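Nitrite oxidoreductase subunit A (PDB 7B04) is the molybdenum-containing, NarG-like subunit of a three-chain complex, a molybdopterin oxidoreductase family member that also carries an iron/sulfur cluster. Local coordinates at residues F933-F939 and G951-Q956. Sequence-based numbering, arbitrary orientation.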
ATOM      1  N   PHE B 933      -5.863   0.981  -6.623  1.00 28.64           N
ATOM      2  CA  PHE B 933      -5.724   0.137  -7.802  1.00 24.17           C
ATOM      3  C   PHE B 933      -4.997   0.850  -8.931  1.00 24.98           C
ATOM      4  O   PHE B 933      -4.459   0.188  -9.824  1.00 34.10           O
ATOM      5  CB  PHE B 933      -7.120  -0.299  -8.249  1.00 27.14           C
ATOM      6  CG  PHE B 933      -7.141  -1.414  -9.246  1.00 27.98           C
ATOM      7  CD1 PHE B 933      -6.168  -2.397  -9.247  1.00 32.41           C
ATOM      8  CD2 PHE B 933      -8.189  -1.512 -10.146  1.00 24.58           C
ATOM      9  CE1 PHE B 933      -6.221  -3.433 -10.155  1.00 35.60           C
ATOM     10  CE2 PHE B 933      -8.246  -2.544 -11.053  1.00 26.53           C
ATOM     11  CZ  PHE B 933      -7.265  -3.511 -11.050  1.00 24.58           C
ATOM     12  N   ILE B 934      -4.974   2.181  -8.911  1.00 24.53           N
ATOM     13  CA  ILE B 934      -4.236   2.937  -9.915  1.00 27.38           C
ATOM     14  C   ILE B 934      -2.739   2.924  -9.612  1.00 28.44           C
ATOM     15  O   ILE B 934      -1.916   2.939 -10.535  1.00 30.09           O
ATOM     16  CB  ILE B 934      -4.795   4.370 -10.004  1.00 26.11           C
ATOM     17  CG1 ILE B 934      -6.209   4.361 -10.588  1.00 24.41           C
ATOM     18  CG2 ILE B 934      -3.913   5.253 -10.859  1.00 23.33           C
ATOM     19  CD1 ILE B 934      -6.938   5.684 -10.445  1.00 21.57           C
ATOM     20  N   TRP B 935      -2.363   2.868  -8.333  1.00 23.93           N
ATOM     21  CA  TRP B 935      -0.973   3.045  -7.927  1.00 29.75           C
ATOM     22  C   TRP B 935      -0.183   1.748  -7.822  1.00 29.23           C
ATOM     23  O   TRP B 935       1.052   1.795  -7.841  1.00 30.19           O
ATOM     24  CB  TRP B 935      -0.909   3.760  -6.574  1.00 29.09           C
ATOM     25  CG  TRP B 935      -1.160   5.225  -6.656  1.00 26.92           C
ATOM     26  CD1 TRP B 935      -2.372   5.848  -6.679  1.00 21.56           C
ATOM     27  CD2 TRP B 935      -0.174   6.261  -6.725  1.00 26.90           C
ATOM     28  NE1 TRP B 935      -2.202   7.208  -6.759  1.00 22.63           N
ATOM     29  CE2 TRP B 935      -0.861   7.487  -6.789  1.00 23.58           C
ATOM     30  CE3 TRP B 935       1.223   6.270  -6.738  1.00 22.37           C
ATOM     31  CZ2 TRP B 935      -0.200   8.709  -6.868  1.00 22.64           C
ATOM     32  CZ3 TRP B 935       1.878   7.483  -6.817  1.00 22.77           C
ATOM     33  CH2 TRP B 935       1.167   8.686  -6.880  1.00 23.44           C
ATOM     34  N   ASN B 936      -0.846   0.597  -7.708  1.00 26.99           N
ATOM     35  CA  ASN B 936      -0.095  -0.648  -7.576  1.00 37.41           C
ATOM     36  C   ASN B 936       0.578  -1.083  -8.877  1.00 38.91           C
ATOM     37  O   ASN B 936       1.356  -2.042  -8.845  1.00 46.84           O
ATOM     38  CB  ASN B 936      -0.986  -1.771  -7.017  1.00 34.10           C
ATOM     39  CG  ASN B 936      -2.232  -2.016  -7.838  1.00 33.06           C
ATOM     40  OD1 ASN B 936      -2.248  -1.825  -9.050  1.00 40.98           O
ATOM     41  ND2 ASN B 936      -3.294  -2.447  -7.167  1.00 32.14           N
ATOM     42  N   ASN B 937       0.264  -0.467 -10.016  1.00 32.67           N
ATOM     43  CA  ASN B 937       0.852  -0.866 -11.286  1.00 33.51           C
ATOM     44  C   ASN B 937       1.346   0.342 -12.075  1.00 33.33           C
ATOM     45  O   ASN B 937       0.933   1.480 -11.836  1.00 37.57           O
ATOM     46  CB  ASN B 937      -0.155  -1.682 -12.100  1.00 29.19           C
ATOM     47  CG  ASN B 937      -1.416  -0.924 -12.392  1.00 29.30           C
ATOM     48  OD1 ASN B 937      -1.396   0.218 -12.848  1.00 42.62           O
ATOM     49  ND2 ASN B 937      -2.532  -1.540 -12.071  1.00 27.44           N
ATOM     50  N   ASN B 938       2.178   0.058 -13.078  1.00 31.72           N
ATOM     51  CA  ASN B 938       2.707   1.042 -14.019  1.00 35.33           C
ATOM     52  C   ASN B 938       1.661   1.516 -15.011  1.00 32.24           C
ATOM     53  O   ASN B 938       1.946   2.376 -15.844  1.00 30.99           O
ATOM     54  CB  ASN B 938       3.891   0.474 -14.815  1.00 35.22           C
ATOM     55  CG  ASN B 938       5.234   0.810 -14.206  1.00 34.18           C
ATOM     56  OD1 ASN B 938       5.351   1.685 -13.351  1.00 36.12           O
ATOM     57  ND2 ASN B 938       6.271   0.124 -14.673  1.00 42.56           N
ATOM     58  N   PHE B 939       0.487   0.903 -15.005  1.00 31.08           N
ATOM     59  CA  PHE B 939      -0.475   1.164 -16.057  1.00 32.75           C
ATOM     60  C   PHE B 939      -1.749   1.861 -15.605  1.00 34.79           C
ATOM     61  O   PHE B 939      -2.594   2.161 -16.454  1.00 37.17           O
ATOM     62  CB  PHE B 939      -0.786  -0.167 -16.745  1.00 28.84           C
ATOM     63  CG  PHE B 939       0.459  -0.936 -17.076  1.00 30.33           C
ATOM     64  CD1 PHE B 939       1.195  -0.615 -18.202  1.00 32.62           C
ATOM     65  CD2 PHE B 939       0.932  -1.926 -16.229  1.00 35.53           C
ATOM     66  CE1 PHE B 939       2.359  -1.290 -18.501  1.00 37.67           C
ATOM     67  CE2 PHE B 939       2.097  -2.606 -16.522  1.00 38.38           C
ATOM     68  CZ  PHE B 939       2.812  -2.287 -17.660  1.00 40.92           C
ATOM     69  N   GLY B 951      -9.427  -2.993 -15.406  1.00 29.71           N
ATOM     70  CA  GLY B 951     -10.187  -1.990 -14.687  1.00 30.98           C
ATOM     71  C   GLY B 951      -9.452  -0.681 -14.737  1.00 30.48           C
ATOM     72  O   GLY B 951      -8.793  -0.369 -15.725  1.00 27.83           O
ATOM     73  N   VAL B 952      -9.593   0.132 -13.689  1.00 26.62           N
ATOM     74  CA  VAL B 952      -8.773   1.336 -13.595  1.00 24.71           C
ATOM     75  C   VAL B 952      -7.314   0.978 -13.315  1.00 22.26           C
ATOM     76  O   VAL B 952      -6.462   1.868 -13.218  1.00 22.30           O
ATOM     77  CB  VAL B 952      -9.323   2.320 -12.545  1.00 25.97           C
ATOM     78  CG1 VAL B 952     -10.633   2.950 -13.072  1.00 19.08           C
ATOM     79  CG2 VAL B 952      -9.536   1.646 -11.213  1.00 28.51           C
ATOM     80  N   GLY B 953      -7.018  -0.310 -13.157  1.00 25.75           N
ATOM     81  CA  GLY B 953      -5.673  -0.827 -12.984  1.00 25.58           C
ATOM     82  C   GLY B 953      -5.612  -2.245 -13.514  1.00 30.22           C
ATOM     83  O   GLY B 953      -6.641  -2.870 -13.790  1.00 30.64           O
ATOM     84  N   GLU B 954      -4.386  -2.719 -13.752  1.00 27.64           N
ATOM     85  CA  GLU B 954      -4.138  -4.119 -14.091  1.00 24.78           C
ATOM     86  C   GLU B 954      -2.924  -4.613 -13.319  1.00 25.43           C
ATOM     87  O   GLU B 954      -2.002  -3.851 -13.037  1.00 31.49           O
ATOM     88  CB  GLU B 954      -3.944  -4.375 -15.591  1.00 36.44           C
ATOM     89  CG  GLU B 954      -3.321  -3.274 -16.400  1.00 39.69           C
ATOM     90  CD  GLU B 954      -3.151  -3.687 -17.842  1.00 40.03           C
ATOM     91  OE1 GLU B 954      -3.065  -4.907 -18.087  1.00 34.59           O
ATOM     92  OE2 GLU B 954      -3.125  -2.807 -18.728  1.00 48.39           O
ATOM     93  N   HIS B 955      -2.926  -5.902 -12.996  1.00 21.84           N
ATOM     94  CA  HIS B 955      -1.813  -6.504 -12.278  1.00 27.09           C
ATOM     95  C   HIS B 955      -0.648  -6.758 -13.228  1.00 27.03           C
ATOM     96  O   HIS B 955      -0.839  -6.990 -14.425  1.00 33.93           O
ATOM     97  CB  HIS B 955      -2.270  -7.807 -11.625  1.00 34.13           C
ATOM     98  CG  HIS B 955      -1.462  -8.205 -10.433  1.00 31.99           C
ATOM     99  ND1 HIS B 955      -1.610  -7.608  -9.200  1.00 32.36           N
ATOM    100  CD2 HIS B 955      -0.516  -9.160 -10.279  1.00 39.15           C
ATOM    101  CE1 HIS B 955      -0.777  -8.168  -8.341  1.00 37.85           C
ATOM    102  NE2 HIS B 955      -0.103  -9.114  -8.971  1.00 43.37           N
ATOM    103  N   GLN B 956       0.568  -6.707 -12.682  1.00 30.72           N
ATOM    104  CA  GLN B 956       1.790  -6.716 -13.475  1.00 30.58           C
ATOM    105  C   GLN B 956       2.787  -7.721 -12.911  1.00 33.80           C
ATOM    106  O   GLN B 956       2.749  -8.070 -11.728  1.00 35.39           O
ATOM    107  CB  GLN B 956       2.431  -5.320 -13.522  1.00 31.52           C
ATOM    108  CG  GLN B 956       2.923  -4.816 -12.169  1.00 33.76           C
ATOM    109  CD  GLN B 956       3.445  -3.393 -12.225  1.00 37.15           C
ATOM    110  OE1 GLN B 956       3.470  -2.769 -13.285  1.00 46.88           O
ATOM    111  NE2 GLN B 956       3.865  -2.871 -11.077  1.00 40.12           N
TER
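I934, near the end of helix 930-935, and G953, in the loop that leads into strand 956-959, bring their CA atoms to 5.1 Å, and the two segments continue in the same sense, with N937 and H955 6.3 Å apart between CA atoms. G953 packs against the F933 ring. Its CA sits over the centre of that ring, 3.6 Å from the centroid and 11° off the ring normal, a CH-pi contact, while the same CA makes a CA-H...O contact with F933 O at 3.5 Å. F933 turns its ring onto the glycine because CG stands anti to the backbone N (chi1 -167°). The rim atom CD2 of that ring also meets V952 CG2 at 3.6 Å, and the V952 carbonyl O packs against I934 CG1.

Farther along, Q956 reaches across with an extended chain beyond CG, and its OE1 accepts a nearly straight hydrogen bond from N938 N (3.1 Å, 167° at the hydrogen), the donor lying above the carbonyl plane. F939 CE2 approaches the same OE1 to 3.5 Å, ring and amide planes being nearly perpendicular. The turn that presents N938 N is itself braced by N937, whose OD1 accepts from F939 N at 2.9 Å. E954 lays its CG against F939 CB, and its carboxylate is held by R1004, in a salt bridge through OE2, and by Y974, which bonds OE1. N938 itself is fixed from another chain: its OD1 accepts from G145 N of the Nitrite oxidoreductase subunit B chain. The 937-939 segment is thus an Asx turn following a helix, packed on the glycine-containing approach to a strand of the six-stranded mixed sheet and itself forming part of the interface with subunit B.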